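Local coordinates for farnesyltransferase, putative (PDB 3WCA), which probably joins two molecules of farnesyl diphosphate head to head to make squalene, using magnesium and NADPH or NADH, as other squalene synthases do, at residues Asn192-Met196 and Val265-Ala269; Met196-Leu200 and Pro283-Met288; Ser275-Phe279 and Ser319-Thr325; Lys330-Leu334 and Val354-Ile358. The protein carries 1 engineered substitution. One frame throughout, in Å; residues are numbered along the deposited sequence.

The four contacts join helices of a single all-helical chain of the squalene/phytoene synthase family. Contacts 1 and 2 both start from helix 191-207 and share Met196. Their centres are about 10 Å apart, and both touch the bound farnesyl thiodiphosphate. Helix 191-207 meets helix 261-269 and then helix 274-294. Contact 3 joins the start of helix 274-294 to the start of helix 322-338, about 13 Å from contacts 1 and 2, between centres. Its segments alternate with those of contact 2 along the chain. Contact 4 comes last, pairing helix 322-338 with helix 347-362. Met288 of contact 2 touches Tyr332 and Thr333 of contact 4. The packing thus runs from the pocket outward to the C-terminal helices.

Contact 1: residues Asn192-Met196 and Val265-Ala269; sequences NANHM and VEYLA. With FPS (S-[(2E,6E)-3,7,11-trimethyldodeca-2,6,10-trienyl] trihydrogen thiodiphosphate), chain E.
Met196 packs obliquely on the ring of Tyr267, the two side chains crossing at about a right angle. Met196 CE is 3.7 Å from Tyr267 CD1, and CG comes equally near that atom. The sulfur joins in: SD lies 4.7 Å from the Tyr267 ring centroid, 51° off the normal. This is an oblique Met-aromatic contact. Met196 CE also reaches Leu268, at 3.9 Å from CD2. The Met196 chain is bent at chi2 and chi3, and this brings the methyl obliquely against the ring, beside CD1.

Ala193 touches the ring at another point, with CB 3.9 Å from Tyr267 CE2. The bound farnesyl thiodiphosphate supplies a further neighbour. One of its two terminal methyls, C15, is 3.6 Å from Met196 CB and 3.9 Å from Tyr267 CZ. Ala193 O also lies against C15. Ala193, Met196 and Tyr267 therefore help to enclose the tail end of the isoprenoid pocket. The hydroxyl of Tyr267 is hydrogen-bonded to Thr173, which helps to fix the outer end of the ring.

Nearer the surface, Asn192 and Glu266 lie side by side, pointing the same way. Asn192 ND2 is 3.8 Å from Glu266 CB, a contact without a hydrogen bond. The Glu266 carboxylate bonds instead to His364.

The axes of the two short segments approach to 9.1 Å, at 111°. Helix 154-179 lies against Ala193 and Tyr267, while helix 274-294 packs against Leu268.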
loop_
_atom_site.group_PDB
_atom_site.type_symbol
_atom_site.label_atom_id
_atom_site.label_comp_id
_atom_site.label_asym_id
_atom_site.label_seq_id
_atom_site.Cartn_x
_atom_site.Cartn_y
_atom_site.Cartn_z
ATOM N N ASN A 192 11.761 -6.507 -6.021
ATOM C CA ASN A 192 11.682 -5.069 -5.832
ATOM C C ASN A 192 10.274 -4.527 -6.005
ATOM O O ASN A 192 9.928 -3.519 -5.407
ATOM C CB ASN A 192 12.657 -4.346 -6.760
ATOM C CG ASN A 192 14.093 -4.557 -6.344
ATOM O OD1 ASN A 192 14.355 -4.939 -5.203
ATOM N ND2 ASN A 192 15.032 -4.304 -7.249
ATOM N N ALA A 193 9.454 -5.196 -6.802
ATOM C CA ALA A 193 8.079 -4.738 -6.988
ATOM C C ALA A 193 7.344 -4.976 -5.671
ATOM O O ALA A 193 6.505 -4.175 -5.261
ATOM C CB ALA A 193 7.407 -5.509 -8.106
ATOM N N ASN A 194 7.678 -6.083 -5.016
ATOM C CA ASN A 194 7.074 -6.443 -3.744
ATOM C C ASN A 194 7.529 -5.451 -2.672
ATOM O O ASN A 194 6.749 -5.067 -1.801
ATOM C CB ASN A 194 7.488 -7.862 -3.338
ATOM C CG ASN A 194 6.798 -8.326 -2.084
ATOM O OD1 ASN A 194 5.597 -8.600 -2.086
ATOM N ND2 ASN A 194 7.548 -8.399 -0.991
ATOM N N HIS A 195 8.801 -5.070 -2.722
ATOM C CA HIS A 195 9.334 -4.097 -1.784
ATOM C C HIS A 195 8.536 -2.788 -1.927
ATOM O O HIS A 195 8.169 -2.166 -0.935
ATOM C CB HIS A 195 10.808 -3.820 -2.083
ATOM C CG HIS A 195 11.748 -4.836 -1.513
ATOM N ND1 HIS A 195 11.953 -4.982 -0.158
ATOM C CD2 HIS A 195 12.551 -5.745 -2.116
ATOM C CE1 HIS A 195 12.843 -5.937 0.050
ATOM N NE2 HIS A 195 13.221 -6.416 -1.122
ATOM N N MET A 196 8.273 -2.383 -3.168
ATOM C CA MET A 196 7.526 -1.157 -3.447
ATOM C C MET A 196 6.177 -1.205 -2.735
ATOM O O MET A 196 5.783 -0.244 -2.087
ATOM C CB MET A 196 7.319 -0.994 -4.964
ATOM C CG MET A 196 8.587 -0.591 -5.744
ATOM S SD MET A 196 8.820 1.225 -5.823
ATOM C CE MET A 196 7.353 1.661 -6.798
ATOM N N VAL A 265 14.240 2.516 -4.565
ATOM C CA VAL A 265 15.090 3.340 -5.413
ATOM C C VAL A 265 15.470 2.571 -6.684
ATOM O O VAL A 265 15.408 3.113 -7.784
ATOM C CB VAL A 265 16.357 3.806 -4.643
ATOM C CG1 VAL A 265 17.408 4.365 -5.606
ATOM C CG2 VAL A 265 15.970 4.887 -3.644
ATOM N N GLU A 266 15.831 1.299 -6.536
ATOM C CA GLU A 266 16.204 0.482 -7.684
ATOM C C GLU A 266 15.041 0.300 -8.653
ATOM O O GLU A 266 15.203 0.452 -9.863
ATOM C CB GLU A 266 16.701 -0.892 -7.228
ATOM C CG GLU A 266 18.009 -0.843 -6.476
ATOM C CD GLU A 266 19.082 -0.066 -7.226
ATOM O OE1 GLU A 266 19.280 -0.326 -8.436
ATOM O OE2 GLU A 266 19.729 0.800 -6.599
ATOM N N TYR A 267 13.873 -0.047 -8.128
ATOM C CA TYR A 267 12.708 -0.226 -8.981
ATOM C C TYR A 267 12.368 1.073 -9.724
ATOM O O TYR A 267 12.161 1.061 -10.935
ATOM C CB TYR A 267 11.502 -0.686 -8.155
ATOM C CG TYR A 267 10.276 -1.005 -8.982
ATOM C CD1 TYR A 267 9.380 0.001 -9.358
ATOM C CD2 TYR A 267 10.036 -2.305 -9.429
ATOM C CE1 TYR A 267 8.266 -0.279 -10.165
ATOM C CE2 TYR A 267 8.929 -2.597 -10.237
ATOM C CZ TYR A 267 8.048 -1.581 -10.599
ATOM O OH TYR A 267 6.945 -1.874 -11.366
ATOM N N LEU A 268 12.305 2.195 -9.014
ATOM C CA LEU A 268 11.976 3.455 -9.687
ATOM C C LEU A 268 13.009 3.808 -10.768
ATOM O O LEU A 268 12.661 4.327 -11.825
ATOM C CB LEU A 268 11.872 4.603 -8.669
ATOM C CG LEU A 268 10.665 4.523 -7.722
ATOM C CD1 LEU A 268 10.698 5.703 -6.744
ATOM C CD2 LEU A 268 9.361 4.529 -8.540
ATOM N N ALA A 269 14.274 3.509 -10.502
ATOM C CA ALA A 269 15.335 3.806 -11.449
ATOM C C ALA A 269 15.357 2.862 -12.645
ATOM O O ALA A 269 16.062 3.112 -13.617
ATOM C CB ALA A 269 16.685 3.790 -10.743
HETATM C C1 FPS E . -4.447 1.607 0.546
HETATM S S1 FPS E . -5.846 2.211 -0.521
HETATM C C2 FPS E . -3.534 0.645 -0.273
HETATM C C3 FPS E . -2.154 0.473 -0.251
HETATM C C4 FPS E . -1.207 1.239 0.645
HETATM C C5 FPS E . -1.573 -0.543 -1.208
HETATM C C6 FPS E . -1.506 -0.161 -2.720
HETATM C C7 FPS E . -0.186 -0.686 -3.244
HETATM C C8 FPS E . 0.446 -0.312 -4.366
HETATM C C10 FPS E . 1.779 -1.024 -4.664
HETATM C C9 FPS E . -0.088 0.754 -5.332
HETATM C C11 FPS E . 2.732 -0.156 -5.454
HETATM C C12 FPS E . 3.756 -1.037 -6.123
HETATM C C13 FPS E . 4.339 -0.794 -7.318
HETATM C C14 FPS E . 4.035 0.437 -8.183
HETATM C C15 FPS E . 5.361 -1.808 -7.825
HETATM P PA FPS E . -5.447 4.125 -1.204
HETATM O O1A FPS E . -4.048 4.162 -1.881
HETATM O O2A FPS E . -6.519 4.472 -2.206
HETATM O O3A FPS E . -5.709 5.359 -0.101
HETATM P PB FPS E . -5.254 5.662 1.502
HETATM O O1B FPS E . -4.770 7.131 1.677
HETATM O O2B FPS E . -6.512 5.485 2.428
HETATM O O3B FPS E . -4.022 4.747 1.899
#

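Contact 2: residues Met196-Leu200 and Pro283-Met288; sequences MGLFL and PQVMAM. With FPS (S-[(2E,6E)-3,7,11-trimethyldodeca-2,6,10-trienyl] trihydrogen thiodiphosphate), chain E.
Phe199 and Leu200 meet Ala287 at the apolar centre of this contact, where two segments of the all-helical squalene/phytoene synthase fold run at 39° to each other. Ala287 CB is 3.6 Å from Phe199 CE2 and also touches CD2 of Leu200. Met288 crosses Phe199 at about a right angle, and its CE is 3.8 Å from Phe199 CZ. The Met288 sulfur adds an oblique Met-aromatic contact with that ring. Phe199 has CG anti to its own N, which carries the ring across to helix 274-294.

Leu200 faces two ways. Its CD1 packs on Pro283 CB and also lies 3.8 Å from C8 of the bound farnesyl thiodiphosphate. On the same helix, the CA of Gly197 is 3.7 Å from ligand C10. Here the isoprenoid chain runs against the helix backbone. Helix 191-207 thus forms part of the wall along this chain. Val261 and Val264 of helix 261-269 close in from another side, on Phe199 and on Met196 and Gln284.

Gln284 makes the polar edge. Its chain bends at chi2 and crosses Leu200 at about a right angle. Met196 packs SD and CE on it, CE being 3.4 Å from Gln284 NE2. The amide plane is turned 30° from the Phe199 ring. OE1 approaches that ring at its edge, 3.2 Å from Phe199 CD2, and is buried without a hydrogen-bond partner in the model. The helix bond from Leu200 N to Met196 O is weak. Gln284 NE2 gives Met196 O a second donor at 3.1 Å, N-H...O angle 162°, from above the carbonyl plane.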
loop_
_atom_site.group_PDB
_atom_site.type_symbol
_atom_site.label_atom_id
_atom_site.label_comp_id
_atom_site.label_asym_id
_atom_site.label_seq_id
_atom_site.Cartn_x
_atom_site.Cartn_y
_atom_site.Cartn_z
ATOM N N MET A 196 8.273 -2.383 -3.168
ATOM C CA MET A 196 7.526 -1.157 -3.447
ATOM C C MET A 196 6.177 -1.205 -2.735
ATOM O O MET A 196 5.783 -0.244 -2.087
ATOM C CB MET A 196 7.319 -0.994 -4.964
ATOM C CG MET A 196 8.587 -0.591 -5.744
ATOM S SD MET A 196 8.820 1.225 -5.823
ATOM C CE MET A 196 7.353 1.661 -6.798
ATOM N N GLY A 197 5.482 -2.335 -2.848
ATOM C CA GLY A 197 4.199 -2.469 -2.191
ATOM C C GLY A 197 4.327 -2.459 -0.672
ATOM O O GLY A 197 3.508 -1.852 0.020
ATOM N N LEU A 198 5.363 -3.116 -0.150
ATOM C CA LEU A 198 5.549 -3.174 1.291
ATOM C C LEU A 198 5.858 -1.828 1.904
ATOM O O LEU A 198 5.365 -1.521 2.985
ATOM C CB LEU A 198 6.641 -4.182 1.669
ATOM C CG LEU A 198 6.107 -5.561 2.076
ATOM C CD1 LEU A 198 5.299 -6.144 0.942
ATOM C CD2 LEU A 198 7.265 -6.493 2.441
ATOM N N PHE A 199 6.657 -1.015 1.222
ATOM C CA PHE A 199 6.984 0.294 1.755
ATOM C C PHE A 199 5.727 1.123 1.942
ATOM O O PHE A 199 5.577 1.806 2.954
ATOM C CB PHE A 199 7.950 1.050 0.844
ATOM C CG PHE A 199 8.463 2.343 1.452
ATOM C CD1 PHE A 199 9.144 2.328 2.672
ATOM C CD2 PHE A 199 8.255 3.565 0.817
ATOM C CE1 PHE A 199 9.610 3.507 3.253
ATOM C CE2 PHE A 199 8.715 4.758 1.387
ATOM C CZ PHE A 199 9.391 4.736 2.599
ATOM N N LEU A 200 4.820 1.065 0.971
ATOM C CA LEU A 200 3.586 1.827 1.074
ATOM C C LEU A 200 2.673 1.277 2.165
ATOM O O LEU A 200 2.170 2.028 2.996
ATOM C CB LEU A 200 2.806 1.829 -0.256
ATOM C CG LEU A 200 3.455 2.370 -1.539
ATOM C CD1 LEU A 200 2.373 2.510 -2.632
ATOM C CD2 LEU A 200 4.108 3.722 -1.267
ATOM N N PRO A 283 3.446 7.888 -5.082
ATOM C CA PRO A 283 3.055 7.270 -3.816
ATOM C C PRO A 283 4.277 6.950 -2.945
ATOM O O PRO A 283 4.218 7.062 -1.718
ATOM C CB PRO A 283 2.309 6.013 -4.268
ATOM C CG PRO A 283 1.727 6.441 -5.628
ATOM C CD PRO A 283 2.943 7.105 -6.223
ATOM N N GLN A 284 5.383 6.561 -3.573
ATOM C CA GLN A 284 6.586 6.252 -2.820
ATOM C C GLN A 284 7.132 7.514 -2.147
ATOM O O GLN A 284 7.487 7.488 -0.972
ATOM C CB GLN A 284 7.669 5.643 -3.724
ATOM C CG GLN A 284 7.300 4.301 -4.385
ATOM C CD GLN A 284 6.979 3.213 -3.381
ATOM O OE1 GLN A 284 7.588 3.143 -2.310
ATOM N NE2 GLN A 284 6.029 2.352 -3.721
ATOM N N VAL A 285 7.208 8.617 -2.883
ATOM C CA VAL A 285 7.715 9.849 -2.287
ATOM C C VAL A 285 6.791 10.308 -1.141
ATOM O O VAL A 285 7.259 10.798 -0.115
ATOM C CB VAL A 285 7.848 10.959 -3.341
ATOM C CG1 VAL A 285 8.265 12.263 -2.678
ATOM C CG2 VAL A 285 8.874 10.546 -4.389
ATOM N N MET A 286 5.486 10.135 -1.313
ATOM C CA MET A 286 4.512 10.502 -0.283
ATOM C C MET A 286 4.696 9.639 0.972
ATOM O O MET A 286 4.543 10.113 2.093
ATOM C CB MET A 286 3.102 10.284 -0.805
ATOM C CG MET A 286 2.817 11.040 -2.055
ATOM S SD MET A 286 1.827 12.431 -1.649
ATOM C CE MET A 286 0.289 11.821 -2.354
ATOM N N ALA A 287 4.993 8.362 0.763
ATOM C CA ALA A 287 5.193 7.437 1.866
ATOM C C ALA A 287 6.422 7.843 2.668
ATOM O O ALA A 287 6.396 7.831 3.899
ATOM C CB ALA A 287 5.352 6.008 1.337
ATOM N N MET A 288 7.496 8.213 1.975
ATOM C CA MET A 288 8.707 8.624 2.668
ATOM C C MET A 288 8.479 9.929 3.435
ATOM O O MET A 288 9.058 10.121 4.506
ATOM C CB MET A 288 9.876 8.771 1.695
ATOM C CG MET A 288 11.212 9.083 2.381
ATOM S SD MET A 288 11.893 7.735 3.415
ATOM C CE MET A 288 12.552 6.754 2.164
HETATM C C1 FPS E . -4.447 1.607 0.546
HETATM S S1 FPS E . -5.846 2.211 -0.521
HETATM C C2 FPS E . -3.534 0.645 -0.273
HETATM C C3 FPS E . -2.154 0.473 -0.251
HETATM C C4 FPS E . -1.207 1.239 0.645
HETATM C C5 FPS E . -1.573 -0.543 -1.208
HETATM C C6 FPS E . -1.506 -0.161 -2.720
HETATM C C7 FPS E . -0.186 -0.686 -3.244
HETATM C C8 FPS E . 0.446 -0.312 -4.366
HETATM C C10 FPS E . 1.779 -1.024 -4.664
HETATM C C9 FPS E . -0.088 0.754 -5.332
HETATM C C11 FPS E . 2.732 -0.156 -5.454
HETATM C C12 FPS E . 3.756 -1.037 -6.123
HETATM C C13 FPS E . 4.339 -0.794 -7.318
HETATM C C14 FPS E . 4.035 0.437 -8.183
HETATM C C15 FPS E . 5.361 -1.808 -7.825
HETATM P PA FPS E . -5.447 4.125 -1.204
HETATM O O1A FPS E . -4.048 4.162 -1.881
HETATM O O2A FPS E . -6.519 4.472 -2.206
HETATM O O3A FPS E . -5.709 5.359 -0.101
HETATM P PB FPS E . -5.254 5.662 1.502
HETATM O O1B FPS E . -4.770 7.131 1.677
HETATM O O2B FPS E . -6.512 5.485 2.428
HETATM O O3B FPS E . -4.022 4.747 1.899
#

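Contact 3: residues Ser275-Phe279 and Ser319-Thr325; sequences SVFAF and STELQAT
Phe277 pushes its ring against the backbone of the turn that leads into helix 322-338. Phe277 CD1 is 3.4 Å from Thr320 O. Phe277 CZ is 3.4 Å from Leu322 N, and CE1 lies equally near the carbonyl carbon of Glu321. These backbone atoms meet the ring obliquely. At the edge, near the ring plane, come Ser319 O and the hydroxyl of Thr325, whose OG1 is 3.3 Å from Phe277 CZ. A chi1 of 177° stretches Phe277 out from its helix. It and Thr325 come from opposite directions, Thr325 at the ring edge. Leu322 adds a looser apolar touch through CD1.

The turn is held by its own bonds. Glu321 is the N-cap of helix 322-338. Its carboxylate accepts from Gln323 N at OE2 and from Ala324 N at OE1, and both amides approach from above the carboxylate plane. The hydroxyl OG1 of Thr325 donates to Glu321 O at 2.9 Å, and Thr325 N bonds to the same oxygen. The hydroxyl bond helps to fix the OG1 that Phe277 meets.

Next to Phe277 in the chain, Ala278 meets Ser319. Ala278 CA makes a CH...O contact of 3.5 Å with Ser319 O, where the preceding helix has ended.

The contact joins the start of helix 274-294 to the junction between helices 309-318 and 322-338. Further along helix 274-294, Ala281 and Val285 touch Thr325.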
loop_
_atom_site.group_PDB
_atom_site.type_symbol
_atom_site.label_atom_id
_atom_site.label_comp_id
_atom_site.label_asym_id
_atom_site.label_seq_id
_atom_site.Cartn_x
_atom_site.Cartn_y
_atom_site.Cartn_z
ATOM N N SER A 275 5.007 8.215 -17.896
ATOM C CA SER A 275 3.701 8.069 -17.258
ATOM C C SER A 275 3.801 7.018 -16.159
ATOM O O SER A 275 3.345 7.236 -15.039
ATOM C CB SER A 275 2.630 7.629 -18.265
ATOM O OG SER A 275 2.315 8.674 -19.167
ATOM N N VAL A 276 4.397 5.876 -16.502
ATOM C CA VAL A 276 4.564 4.777 -15.567
ATOM C C VAL A 276 5.419 5.263 -14.409
ATOM O O VAL A 276 5.124 4.983 -13.252
ATOM C CB VAL A 276 5.251 3.550 -16.237
ATOM C CG1 VAL A 276 5.651 2.516 -15.165
ATOM C CG2 VAL A 276 4.301 2.903 -17.266
ATOM N N PHE A 277 6.469 6.008 -14.718
ATOM C CA PHE A 277 7.327 6.510 -13.666
ATOM C C PHE A 277 6.608 7.432 -12.674
ATOM O O PHE A 277 6.707 7.231 -11.462
ATOM C CB PHE A 277 8.533 7.238 -14.244
ATOM C CG PHE A 277 9.421 7.834 -13.191
ATOM C CD1 PHE A 277 9.124 9.080 -12.635
ATOM C CD2 PHE A 277 10.506 7.114 -12.699
ATOM C CE1 PHE A 277 9.893 9.602 -11.593
ATOM C CE2 PHE A 277 11.285 7.620 -11.659
ATOM C CZ PHE A 277 10.975 8.872 -11.102
ATOM N N ALA A 278 5.889 8.436 -13.167
ATOM C CA ALA A 278 5.205 9.350 -12.251
ATOM C C ALA A 278 4.156 8.624 -11.404
ATOM O O ALA A 278 4.042 8.869 -10.202
ATOM C CB ALA A 278 4.563 10.510 -13.028
ATOM N N PHE A 279 3.391 7.733 -12.034
ATOM C CA PHE A 279 2.362 6.964 -11.336
ATOM C C PHE A 279 2.980 6.104 -10.224
ATOM O O PHE A 279 2.391 5.951 -9.154
ATOM C CB PHE A 279 1.615 6.054 -12.324
ATOM C CG PHE A 279 0.774 5.007 -11.658
ATOM C CD1 PHE A 279 -0.482 5.319 -11.137
ATOM C CD2 PHE A 279 1.261 3.709 -11.501
ATOM C CE1 PHE A 279 -1.242 4.351 -10.464
ATOM C CE2 PHE A 279 0.515 2.738 -10.833
ATOM C CZ PHE A 279 -0.736 3.056 -10.312
ATOM N N SER A 319 7.791 14.835 -9.100
ATOM C CA SER A 319 8.069 13.410 -9.276
ATOM C C SER A 319 7.729 12.913 -10.679
ATOM O O SER A 319 7.013 11.922 -10.828
ATOM C CB SER A 319 7.280 12.580 -8.259
ATOM O OG SER A 319 7.539 13.010 -6.938
ATOM N N THR A 320 8.251 13.590 -11.702
ATOM C CA THR A 320 7.997 13.212 -13.090
ATOM C C THR A 320 9.199 12.517 -13.702
ATOM O O THR A 320 9.073 11.825 -14.711
ATOM C CB THR A 320 7.665 14.431 -13.970
ATOM O OG1 THR A 320 8.642 15.458 -13.759
ATOM C CG2 THR A 320 6.295 14.959 -13.651
ATOM N N GLU A 321 10.363 12.717 -13.101
ATOM C CA GLU A 321 11.587 12.094 -13.586
ATOM C C GLU A 321 12.463 11.705 -12.393
ATOM O O GLU A 321 12.344 12.280 -11.316
ATOM C CB GLU A 321 12.336 13.050 -14.530
ATOM C CG GLU A 321 12.887 14.291 -13.860
ATOM C CD GLU A 321 14.321 14.119 -13.391
ATOM O OE1 GLU A 321 14.799 14.996 -12.641
ATOM O OE2 GLU A 321 14.977 13.123 -13.781
ATOM N N LEU A 322 13.338 10.729 -12.612
ATOM C CA LEU A 322 14.225 10.185 -11.602
ATOM C C LEU A 322 15.006 11.147 -10.714
ATOM O O LEU A 322 14.877 11.105 -9.487
ATOM C CB LEU A 322 15.209 9.214 -12.264
ATOM C CG LEU A 322 16.098 8.421 -11.306
ATOM C CD1 LEU A 322 15.222 7.609 -10.377
ATOM C CD2 LEU A 322 17.038 7.512 -12.093
ATOM N N GLN A 323 15.826 11.997 -11.321
ATOM C CA GLN A 323 16.648 12.926 -10.554
ATOM C C GLN A 323 15.910 13.725 -9.495
ATOM O O GLN A 323 16.310 13.728 -8.335
ATOM C CB GLN A 323 17.400 13.876 -11.492
ATOM C CG GLN A 323 18.442 13.166 -12.346
ATOM C CD GLN A 323 19.212 12.125 -11.555
ATOM O OE1 GLN A 323 19.729 12.407 -10.469
ATOM N NE2 GLN A 323 19.295 10.910 -12.096
ATOM N N ALA A 324 14.836 14.400 -9.881
ATOM C CA ALA A 324 14.071 15.192 -8.926
ATOM C C ALA A 324 13.470 14.304 -7.823
ATOM O O ALA A 324 13.417 14.686 -6.653
ATOM C CB ALA A 324 12.968 15.954 -9.652
ATOM N N THR A 325 13.028 13.116 -8.209
ATOM C CA THR A 325 12.435 12.174 -7.277
ATOM C C THR A 325 13.457 11.708 -6.265
ATOM O O THR A 325 13.157 11.593 -5.080
ATOM C CB THR A 325 11.880 10.970 -8.032
ATOM O OG1 THR A 325 10.886 11.430 -8.950
ATOM C CG2 THR A 325 11.263 9.960 -7.070
#

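Contact 4: residues Lys330-Leu334 and Val354-Ile358; sequences KTYTL and VNDAI
Thr333 and Ile358 carry most of the apolar packing between these two helices. The methyl CG2 of Thr333 is 3.7 Å from Ile358 CG1 and 3.8 Å from Val354 CG1. The same methyl also reaches Ala357 CB, at 4.2 Å. It therefore lies among three side chains of helix 347-362. The Thr333 side chain lies alongside those of Val354 and Ile358, pointing the other way. Its first torsion turns the methyl, rather than the hydroxyl, to the neighbouring helix.

Leu334 meets Ile358 at about a right angle. Leu334 CD2 and Ile358 CD1 are 3.3 Å apart, shorter than normal and so doubtful in detail. Ile358 extends its chain (chi2 178°), bringing CD1 to the surface side where Leu334 lies.

The segments run antiparallel, with short axes at 171° and 10.2 Å apart at closest approach. Helices 322-338 and 347-362 form an antiparallel helical hairpin, with a short connection between them. It lies close to the C-terminal end of the modelled chain. Met288 of helix 274-294 packs on Thr333, and so links the hairpin to the body of the protein.

No hydrogen bond crosses the pair; the polar ends bond outside the two segments. The hydroxyl of Thr333 bonds to Leu329 O, one turn back in its own helix. Lys330 leans over Ile358 with the aliphatic part of its chain, Lys330 CE lying 4.2 Å from Ile358 CG2. The lysine chain bends at chi3 and chi4, and the ammonium NZ is hydrogen-bonded to Gln365 OE1, at the C-terminal residue of the chain.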
loop_
_atom_site.group_PDB
_atom_site.type_symbol
_atom_site.label_atom_id
_atom_site.label_comp_id
_atom_site.label_asym_id
_atom_site.label_seq_id
_atom_site.Cartn_x
_atom_site.Cartn_y
_atom_site.Cartn_z
ATOM N N LYS A 330 15.765 11.936 -0.889
ATOM C CA LYS A 330 16.951 12.194 -0.089
ATOM C C LYS A 330 16.582 13.238 0.964
ATOM O O LYS A 330 16.877 13.080 2.154
ATOM C CB LYS A 330 18.088 12.718 -0.965
ATOM C CG LYS A 330 19.414 12.827 -0.222
ATOM C CD LYS A 330 20.419 13.668 -0.978
ATOM C CE LYS A 330 21.547 12.813 -1.496
ATOM N NZ LYS A 330 21.002 11.671 -2.276
ATOM N N THR A 331 15.922 14.301 0.516
ATOM C CA THR A 331 15.494 15.369 1.413
ATOM C C THR A 331 14.658 14.851 2.581
ATOM O O THR A 331 14.909 15.206 3.732
ATOM C CB THR A 331 14.654 16.432 0.678
ATOM O OG1 THR A 331 15.482 17.142 -0.253
ATOM C CG2 THR A 331 14.066 17.415 1.671
ATOM N N TYR A 332 13.651 14.037 2.284
ATOM C CA TYR A 332 12.806 13.494 3.334
ATOM C C TYR A 332 13.564 12.492 4.193
ATOM O O TYR A 332 13.384 12.444 5.404
ATOM C CB TYR A 332 11.561 12.853 2.730
ATOM C CG TYR A 332 10.541 13.882 2.305
ATOM C CD1 TYR A 332 9.943 14.721 3.241
ATOM C CD2 TYR A 332 10.209 14.050 0.959
ATOM C CE1 TYR A 332 9.037 15.706 2.855
ATOM C CE2 TYR A 332 9.309 15.034 0.556
ATOM C CZ TYR A 332 8.727 15.855 1.502
ATOM O OH TYR A 332 7.824 16.818 1.104
ATOM N N THR A 333 14.418 11.693 3.569
ATOM C CA THR A 333 15.203 10.723 4.312
ATOM C C THR A 333 16.083 11.473 5.305
ATOM O O THR A 333 16.254 11.037 6.444
ATOM C CB THR A 333 16.116 9.901 3.389
ATOM O OG1 THR A 333 15.320 9.182 2.438
ATOM C CG2 THR A 333 16.955 8.921 4.215
ATOM N N LEU A 334 16.647 12.594 4.868
ATOM C CA LEU A 334 17.507 13.391 5.738
ATOM C C LEU A 334 16.710 14.065 6.855
ATOM O O LEU A 334 17.252 14.338 7.926
ATOM C CB LEU A 334 18.271 14.452 4.930
ATOM C CG LEU A 334 19.363 13.986 3.955
ATOM C CD1 LEU A 334 19.927 15.174 3.183
ATOM C CD2 LEU A 334 20.469 13.299 4.730
ATOM N N VAL A 354 19.475 4.686 7.238
ATOM C CA VAL A 354 19.395 5.952 6.528
ATOM C C VAL A 354 20.537 6.003 5.522
ATOM O O VAL A 354 20.339 6.383 4.364
ATOM C CB VAL A 354 19.509 7.163 7.493
ATOM C CG1 VAL A 354 19.763 8.438 6.703
ATOM C CG2 VAL A 354 18.228 7.315 8.292
ATOM N N ASN A 355 21.728 5.594 5.960
ATOM C CA ASN A 355 22.899 5.596 5.085
ATOM C C ASN A 355 22.720 4.661 3.899
ATOM O O ASN A 355 23.165 4.976 2.798
ATOM C CB ASN A 355 24.166 5.235 5.866
ATOM C CG ASN A 355 24.618 6.356 6.787
ATOM O OD1 ASN A 355 24.806 7.491 6.349
ATOM N ND2 ASN A 355 24.796 6.045 8.067
ATOM N N ASP A 356 22.084 3.511 4.118
ATOM C CA ASP A 356 21.833 2.582 3.018
ATOM C C ASP A 356 20.906 3.231 1.996
ATOM O O ASP A 356 21.118 3.107 0.793
ATOM C CB ASP A 356 21.168 1.299 3.506
ATOM C CG ASP A 356 22.149 0.329 4.086
ATOM O OD1 ASP A 356 23.287 0.286 3.570
ATOM O OD2 ASP A 356 21.783 -0.395 5.039
ATOM N N ALA A 357 19.873 3.912 2.492
ATOM C CA ALA A 357 18.901 4.579 1.636
ATOM C C ALA A 357 19.547 5.708 0.835
ATOM O O ALA A 357 19.436 5.757 -0.383
ATOM C CB ALA A 357 17.749 5.130 2.486
ATOM N N ILE A 358 20.218 6.615 1.532
ATOM C CA ILE A 358 20.880 7.741 0.889
ATOM C C ILE A 358 21.956 7.248 -0.065
ATOM O O ILE A 358 22.168 7.812 -1.135
ATOM C CB ILE A 358 21.509 8.669 1.948
ATOM C CG1 ILE A 358 20.396 9.286 2.797
ATOM C CG2 ILE A 358 22.351 9.753 1.282
ATOM C CD1 ILE A 358 20.895 10.170 3.901
#